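PDB 2EBA: putative glutaryl-CoA dehydrogenase from Thermus thermophilus, which belongs to the acyl-CoA dehydrogenase family of flavoproteins and binds flavin-adenine dinucleotide as a four-chain assembly. Local coordinates for residues G41-T45 and H46-R50; R50-L54 and G55-P59; E83-D86 and S87-S91. One frame throughout, in Å; residues are numbered along the deposited sequence.

Overall arrangement
All three contacts are local and lie in the N-terminal part of the acyl-CoA dehydrogenase fold. Contacts 1 and 2 use the two ends of the short helix 48-54 and share Arg-50: the first leads the chain into the helix, the second leads it out through a glycine. Both are only partly buried, and both combine backbone hydrogen bonds with apolar side chains, more aromatic in contact 2. Contact 3, at the junction of helices 72-85 and 87-107, is wholly buried and nearer the centre of the chain, yet carries the most charge. Phe-43 and Pro-44 of contact 1 pack on Gly-88 and Leu-89 of contact 3.

Contact 1: residues G41-T45 and H46-R50; sequences GVFPT and HLIPR
His-46 lays its imidazole beside Pro-44, with NE2 3.4 Å from Pro-44 CB. Its CG sits between its own backbone N and carbonyl carbon (chi1 65°), a torsion that brings the ring back beside the proline; Leu-47 CD1 lies over one face, and the ring meets that of Trp-37 nearly at right angles. Leu-47 also meets the proline: its CD2 touches Pro-44 CG at 3.9 Å, and its amide donates to Pro-44 O, though that nitrogen is less surely placed. Ile-48 N bonds to Thr-45 O over 2.9 Å, approaching from above the carbonyl plane. The side chain of Ile-48 crosses that of Phe-43 at about a right angle, and its CG1 lies 3.9 Å from Phe-43 CE2, in the plane of the ring at its edge. Phe-43 reaches this point with CG anti to its backbone N (chi1 -180°), while CD of Pro-44 lies over one ring face. Pro-49, lacking an amide hydrogen, instead brings CD to 3.3 Å from Thr-45 O. Entry to helix 48-54 thus rests on backbone bonds from Ile-48 and, less surely, Leu-47, and on apolar packing of Phe-43 and Ile-48, both touching Phe-92 of helix 87-107.

Contact 2: residues R50-L54 and G55-P59; sequences RFAEL and GFLGP
Phe-51 and Phe-56 form the apolar centre of this helix end, with Phe-51 CD1 3.5 Å from Phe-56 CD2. Their rings are inclined by 35° with centroids 5.6 Å apart, so the two side chains meet obliquely. Phe-56 is gripped from a second direction by Leu-54, which runs alongside it and points the same way: Leu-54 CB stands over one ring face, 4.1 Å from the centroid, in a CH-pi contact. For Phe-56, CG anti to the carbonyl carbon (chi1 -76°) sets the ring across the helix end, where it meets both Phe-51 and Leu-54 CB. Leu-57 closes the group by dividing its two methyls, CD1 resting 3.6 Å from Phe-51 CB and CD2 reaching CA and CB of Ala-52.

Around this centre the backbone completes a Schellman motif. Phe-56 N donates to Phe-51 O over 2.9 Å, with an N-H...O angle of 157°, and Gly-55 N donates to Ala-52 O from well above the carbonyl plane. Gly-55 adopts the positive phi that turns the chain out of the helix. A water lies between Ala-52 O and Leu-57 N, accepting from Leu-57 N at 3.0 Å and able to donate to Ala-52 O. Farther out, Arg-50 NH1 forms a salt bridge with Glu-53 OE1 (2.9 Å), though the hydrogen bond within it is bent and weak, and Arg-50 NE pairs with Glu-29.

The end of helix 48-54 is thereby lodged among three other helices: Phe-51 packs on Val-93 of helix 87-107 and Leu-82 of helix 72-85, Phe-56 on Ile-78 of the latter, and Leu-54 on Phe-25 of helix 13-29.

Contact 3: residues E83-D86 and S87-S91; sequences ERVD and SGLRS
Glu-83 joins two partners from the following helix, one at each carboxylate oxygen. OE1 accepts from Arg-90 NE over 2.8 Å in a nearly straight bond (167°), while OE2 takes the hydroxyl of Ser-87, 2.7 Å from OG, on its anti lone pair. A bend at chi2 (120°) turns the glutamate chain toward both. Arg-90 lies alongside Glu-83, pointing the same way, and kinks at chi2 and chi3. This brings OE1 close to the guanidinium plane, although NE approaches from above the carboxylate plane, and the two planes are 46° apart. A second, weak bond from Arg-90 NH2 to Glu-83 OE2 spans 3.5 Å. NH1 bonds to Ser-94 OG, and NH2 also bonds to Tyr-364 OH, so the buried charge is gripped from several directions and its rotation is restricted.

Asp-86 carries its carboxylate forward over the start of the next helix, CG anti to the backbone N, and OD2 receives Gly-88 N at 2.7 Å from above the carboxylate plane. Its OD1 forms a salt bridge with Arg-353. Ser-91 folds its hydroxyl back onto Ser-87 O, 2.7 Å from OG; Ser-91 N reaches the same oxygen from the opposite face of the carbonyl plane. On the apolar flank, the side chains of Val-85 and Leu-89 cross obliquely, Val-85 CG1 3.7 Å from Leu-89 CD1.

Asp-86 thus stands at the N-cap, its side chain making the capping bond to Gly-88 N, at the buried junction between helices 72-85 and 87-107 in the helical N-terminal domain of the acyl-CoA dehydrogenase fold.

Contact 1: residues G41-T45 and H46-R50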
loop_
_atom_site.group_PDB
_atom_site.type_symbol
_atom_site.label_atom_id
_atom_site.label_comp_id
_atom_site.label_asym_id
_atom_site.label_seq_id
_atom_site.Cartn_x
_atom_site.Cartn_y
_atom_site.Cartn_z
ATOM N N GLY A 41 23.350 -24.321 3.949
ATOM C CA GLY A 41 23.384 -23.552 5.172
ATOM C C GLY A 41 24.735 -23.422 5.835
ATOM O O GLY A 41 24.860 -23.618 7.039
ATOM N N VAL A 42 25.756 -23.081 5.065
ATOM C CA VAL A 42 27.070 -22.909 5.644
ATOM C C VAL A 42 27.676 -21.548 5.320
ATOM O O VAL A 42 27.406 -20.970 4.271
ATOM C CB VAL A 42 28.029 -24.022 5.165
ATOM C CG1 VAL A 42 28.187 -23.970 3.644
ATOM C CG2 VAL A 42 29.380 -23.885 5.873
ATOM N N PHE A 43 28.477 -21.034 6.249
ATOM C CA PHE A 43 29.167 -19.770 6.056
ATOM C C PHE A 43 30.573 -20.132 5.622
ATOM O O PHE A 43 31.232 -20.957 6.248
ATOM C CB PHE A 43 29.250 -18.950 7.346
ATOM C CG PHE A 43 29.958 -17.633 7.167
ATOM C CD1 PHE A 43 29.280 -16.543 6.652
ATOM C CD2 PHE A 43 31.316 -17.506 7.434
ATOM C CE1 PHE A 43 29.931 -15.345 6.395
ATOM C CE2 PHE A 43 31.984 -16.302 7.177
ATOM C CZ PHE A 43 31.284 -15.222 6.656
ATOM N N PRO A 44 31.054 -19.508 4.542
ATOM C CA PRO A 44 32.395 -19.760 4.008
ATOM C C PRO A 44 33.515 -19.120 4.814
ATOM O O PRO A 44 33.973 -18.031 4.483
ATOM C CB PRO A 44 32.303 -19.199 2.600
ATOM C CG PRO A 44 31.379 -18.019 2.802
ATOM C CD PRO A 44 30.302 -18.588 3.670
ATOM N N THR A 45 33.968 -19.803 5.860
ATOM C CA THR A 45 35.028 -19.276 6.709
ATOM C C THR A 45 36.298 -18.911 5.959
ATOM O O THR A 45 36.968 -17.940 6.303
ATOM C CB THR A 45 35.390 -20.273 7.852
ATOM O OG1 THR A 45 35.831 -21.524 7.303
ATOM C CG2 THR A 45 34.182 -20.517 8.727
ATOM N N HIS A 46 36.640 -19.679 4.925
ATOM C CA HIS A 46 37.849 -19.429 4.142
ATOM C C HIS A 46 37.795 -18.069 3.435
ATOM O O HIS A 46 38.753 -17.671 2.765
ATOM C CB HIS A 46 38.007 -20.493 3.077
ATOM C CG HIS A 46 36.916 -20.452 2.047
ATOM N ND1 HIS A 46 37.162 -20.270 0.707
ATOM C CD2 HIS A 46 35.580 -20.508 2.178
ATOM C CE1 HIS A 46 36.011 -20.218 0.054
ATOM N NE2 HIS A 46 35.028 -20.361 0.922
ATOM N N LEU A 47 36.678 -17.362 3.546
ATOM C CA LEU A 47 36.617 -16.098 2.878
ATOM C C LEU A 47 36.959 -14.990 3.866
ATOM O O LEU A 47 37.238 -13.861 3.448
ATOM C CB LEU A 47 35.241 -15.960 2.263
ATOM C CG LEU A 47 35.105 -15.709 0.741
ATOM C CD1 LEU A 47 36.166 -16.477 -0.084
ATOM C CD2 LEU A 47 33.713 -16.192 0.302
ATOM N N ILE A 48 36.948 -15.306 5.157
ATOM C CA ILE A 48 37.287 -14.322 6.169
ATOM C C ILE A 48 38.729 -13.811 5.948
ATOM O O ILE A 48 38.984 -12.607 6.020
ATOM C CB ILE A 48 37.161 -14.928 7.549
ATOM C CG1 ILE A 48 35.700 -15.314 7.765
ATOM C CG2 ILE A 48 37.670 -13.974 8.603
ATOM C CD1 ILE A 48 35.472 -16.168 8.943
ATOM N N PRO A 49 39.673 -14.725 5.702
ATOM C CA PRO A 49 41.019 -14.196 5.480
ATOM C C PRO A 49 41.039 -13.339 4.208
ATOM O O PRO A 49 41.799 -12.352 4.140
ATOM C CB PRO A 49 41.905 -15.460 5.354
ATOM C CG PRO A 49 40.940 -16.632 5.593
ATOM C CD PRO A 49 39.745 -16.082 6.277
ATOM N N ARG A 50 40.215 -13.664 3.219
ATOM C CA ARG A 50 40.182 -12.875 1.979
ATOM C C ARG A 50 39.634 -11.463 2.304
ATOM O O ARG A 50 40.154 -10.480 1.802
ATOM C CB ARG A 50 39.285 -13.506 0.911
ATOM C CG ARG A 50 39.820 -14.853 0.456
ATOM C CD ARG A 50 41.216 -14.768 -0.146
ATOM N NE ARG A 50 41.158 -14.159 -1.464
ATOM C CZ ARG A 50 41.573 -12.926 -1.743
ATOM N NH1 ARG A 50 42.087 -12.148 -0.778
ATOM N NH2 ARG A 50 41.460 -12.456 -2.979
#

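Contact 2: residues R50-L54 and G55-P59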
loop_
_atom_site.group_PDB
_atom_site.type_symbol
_atom_site.label_atom_id
_atom_site.label_comp_id
_atom_site.label_asym_id
_atom_site.label_seq_id
_atom_site.Cartn_x
_atom_site.Cartn_y
_atom_site.Cartn_z
ATOM N N ARG A 50 40.215 -13.664 3.219
ATOM C CA ARG A 50 40.182 -12.875 1.979
ATOM C C ARG A 50 39.634 -11.463 2.304
ATOM O O ARG A 50 40.154 -10.480 1.802
ATOM C CB ARG A 50 39.285 -13.506 0.911
ATOM C CG ARG A 50 39.820 -14.853 0.456
ATOM C CD ARG A 50 41.216 -14.768 -0.146
ATOM N NE ARG A 50 41.158 -14.159 -1.464
ATOM C CZ ARG A 50 41.573 -12.926 -1.743
ATOM N NH1 ARG A 50 42.087 -12.148 -0.778
ATOM N NH2 ARG A 50 41.460 -12.456 -2.979
ATOM N N PHE A 51 38.579 -11.367 3.122
ATOM C CA PHE A 51 38.004 -10.052 3.478
ATOM C C PHE A 51 39.057 -9.247 4.212
ATOM O O PHE A 51 39.156 -8.043 4.022
ATOM C CB PHE A 51 36.816 -10.165 4.427
ATOM C CG PHE A 51 35.637 -10.889 3.870
ATOM C CD1 PHE A 51 35.467 -11.080 2.506
ATOM C CD2 PHE A 51 34.673 -11.377 4.732
ATOM C CE1 PHE A 51 34.346 -11.761 2.036
ATOM C CE2 PHE A 51 33.556 -12.039 4.261
ATOM C CZ PHE A 51 33.397 -12.234 2.927
ATOM N N ALA A 52 39.795 -9.923 5.094
ATOM C CA ALA A 52 40.839 -9.269 5.883
ATOM C C ALA A 52 41.854 -8.672 4.922
ATOM O O ALA A 52 42.217 -7.505 5.021
ATOM C CB ALA A 52 41.504 -10.276 6.800
ATOM N N GLU A 53 42.285 -9.482 3.965
ATOM C CA GLU A 53 43.246 -9.036 2.966
ATOM C C GLU A 53 42.764 -7.867 2.111
ATOM O O GLU A 53 43.570 -7.063 1.634
ATOM C CB GLU A 53 43.620 -10.205 2.066
ATOM C CG GLU A 53 44.766 -11.007 2.601
ATOM C CD GLU A 53 44.621 -12.483 2.311
ATOM O OE1 GLU A 53 44.159 -12.836 1.204
ATOM O OE2 GLU A 53 44.977 -13.295 3.191
ATOM N N LEU A 54 41.459 -7.771 1.910
ATOM C CA LEU A 54 40.916 -6.676 1.115
ATOM C C LEU A 54 40.616 -5.465 1.969
ATOM O O LEU A 54 40.252 -4.409 1.449
ATOM C CB LEU A 54 39.648 -7.105 0.373
ATOM C CG LEU A 54 39.939 -7.904 -0.892
ATOM C CD1 LEU A 54 40.271 -9.354 -0.575
ATOM C CD2 LEU A 54 38.731 -7.822 -1.774
ATOM N N GLY A 55 40.781 -5.621 3.281
ATOM C CA GLY A 55 40.529 -4.522 4.197
ATOM C C GLY A 55 39.074 -4.295 4.518
ATOM O O GLY A 55 38.697 -3.200 4.936
ATOM N N PHE A 56 38.265 -5.335 4.337
ATOM C CA PHE A 56 36.843 -5.298 4.615
ATOM C C PHE A 56 36.567 -5.296 6.085
ATOM O O PHE A 56 35.442 -5.031 6.508
ATOM C CB PHE A 56 36.154 -6.535 4.088
ATOM C CG PHE A 56 35.950 -6.537 2.627
ATOM C CD1 PHE A 56 36.378 -5.476 1.839
ATOM C CD2 PHE A 56 35.288 -7.609 2.026
ATOM C CE1 PHE A 56 36.147 -5.472 0.489
ATOM C CE2 PHE A 56 35.048 -7.619 0.650
ATOM C CZ PHE A 56 35.474 -6.553 -0.116
ATOM N N LEU A 57 37.565 -5.635 6.882
ATOM C CA LEU A 57 37.308 -5.707 8.288
ATOM C C LEU A 57 37.658 -4.455 9.049
ATOM O O LEU A 57 38.854 -4.164 9.304
ATOM C CB LEU A 57 38.036 -6.907 8.823
ATOM C CG LEU A 57 37.240 -8.228 8.699
ATOM C CD1 LEU A 57 36.316 -8.314 7.437
ATOM C CD2 LEU A 57 38.273 -9.375 8.636
ATOM N N GLY A 58 36.603 -3.749 9.462
ATOM C CA GLY A 58 36.768 -2.506 10.181
ATOM C C GLY A 58 37.472 -1.546 9.250
ATOM O O GLY A 58 38.479 -0.948 9.623
ATOM N N PRO A 59 36.923 -1.323 8.037
ATOM C CA PRO A 59 37.557 -0.417 7.081
ATOM C C PRO A 59 37.887 0.995 7.520
ATOM O O PRO A 59 38.917 1.537 7.110
ATOM C CB PRO A 59 36.629 -0.465 5.873
ATOM C CG PRO A 59 35.319 -0.794 6.446
ATOM C CD PRO A 59 35.569 -1.710 7.601
HETATM O O HOH W 1 40.545 -5.875 7.115
#

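Contact 3: residues E83-D86 and S87-S91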
loop_
_atom_site.group_PDB
_atom_site.type_symbol
_atom_site.label_atom_id
_atom_site.label_comp_id
_atom_site.label_asym_id
_atom_site.label_seq_id
_atom_site.Cartn_x
_atom_site.Cartn_y
_atom_site.Cartn_z
ATOM N N GLU A 83 26.492 -7.437 0.290
ATOM C CA GLU A 83 25.068 -7.767 0.328
ATOM C C GLU A 83 24.526 -8.115 -1.038
ATOM O O GLU A 83 23.653 -8.966 -1.181
ATOM C CB GLU A 83 24.274 -6.593 0.888
ATOM C CG GLU A 83 22.868 -6.954 1.321
ATOM C CD GLU A 83 22.637 -6.676 2.790
ATOM O OE1 GLU A 83 23.212 -5.681 3.289
ATOM O OE2 GLU A 83 21.882 -7.437 3.434
ATOM N N ARG A 84 25.044 -7.461 -2.067
ATOM C CA ARG A 84 24.611 -7.710 -3.426
ATOM C C ARG A 84 24.824 -9.202 -3.762
ATOM O O ARG A 84 24.152 -9.776 -4.629
ATOM C CB ARG A 84 25.417 -6.851 -4.353
ATOM C CG ARG A 84 25.145 -7.016 -5.814
ATOM C CD ARG A 84 26.057 -6.013 -6.488
ATOM N NE ARG A 84 26.301 -6.266 -7.902
ATOM C CZ ARG A 84 27.039 -7.272 -8.384
ATOM N NH1 ARG A 84 27.620 -8.159 -7.566
ATOM N NH2 ARG A 84 27.221 -7.389 -9.697
ATOM N N VAL A 85 25.786 -9.815 -3.083
ATOM C CA VAL A 85 26.028 -11.230 -3.311
ATOM C C VAL A 85 25.082 -11.971 -2.363
ATOM O O VAL A 85 24.242 -12.751 -2.804
ATOM C CB VAL A 85 27.474 -11.617 -2.991
ATOM C CG1 VAL A 85 27.645 -13.100 -3.181
ATOM C CG2 VAL A 85 28.434 -10.855 -3.891
ATOM N N ASP A 86 25.232 -11.711 -1.063
ATOM C CA ASP A 86 24.398 -12.326 -0.037
ATOM C C ASP A 86 24.508 -11.565 1.285
ATOM O O ASP A 86 25.606 -11.192 1.696
ATOM C CB ASP A 86 24.812 -13.773 0.187
ATOM C CG ASP A 86 23.844 -14.519 1.090
ATOM O OD1 ASP A 86 22.802 -14.998 0.587
ATOM O OD2 ASP A 86 24.116 -14.603 2.307
ATOM N N SER A 87 23.367 -11.346 1.946
ATOM C CA SER A 87 23.317 -10.626 3.221
ATOM C C SER A 87 24.162 -11.313 4.307
ATOM O O SER A 87 24.635 -10.665 5.239
ATOM C CB SER A 87 21.864 -10.503 3.721
ATOM O OG SER A 87 21.008 -9.872 2.781
ATOM N N GLY A 88 24.339 -12.624 4.199
ATOM C CA GLY A 88 25.125 -13.322 5.194
ATOM C C GLY A 88 26.581 -12.902 5.155
ATOM O O GLY A 88 27.255 -12.799 6.192
ATOM N N LEU A 89 27.077 -12.657 3.952
ATOM C CA LEU A 89 28.461 -12.257 3.801
ATOM C C LEU A 89 28.645 -10.862 4.367
ATOM O O LEU A 89 29.678 -10.566 4.968
ATOM C CB LEU A 89 28.880 -12.298 2.326
ATOM C CG LEU A 89 28.806 -13.650 1.597
ATOM C CD1 LEU A 89 29.286 -13.491 0.162
ATOM C CD2 LEU A 89 29.648 -14.689 2.328
ATOM N N ARG A 90 27.639 -10.015 4.186
ATOM C CA ARG A 90 27.692 -8.636 4.679
ATOM C C ARG A 90 27.570 -8.617 6.205
ATOM O O ARG A 90 28.203 -7.809 6.888
ATOM C CB ARG A 90 26.562 -7.816 4.038
ATOM C CG ARG A 90 26.667 -6.289 4.188
ATOM C CD ARG A 90 26.069 -5.792 5.503
ATOM N NE ARG A 90 24.672 -6.191 5.626
ATOM C CZ ARG A 90 24.100 -6.606 6.752
ATOM N NH1 ARG A 90 24.800 -6.682 7.875
ATOM N NH2 ARG A 90 22.824 -6.973 6.748
ATOM N N SER A 91 26.752 -9.533 6.724
ATOM C CA SER A 91 26.523 -9.663 8.159
ATOM C C SER A 91 27.818 -9.918 8.907
ATOM O O SER A 91 28.068 -9.313 9.947
ATOM C CB SER A 91 25.547 -10.810 8.434
ATOM O OG SER A 91 24.260 -10.504 7.926
#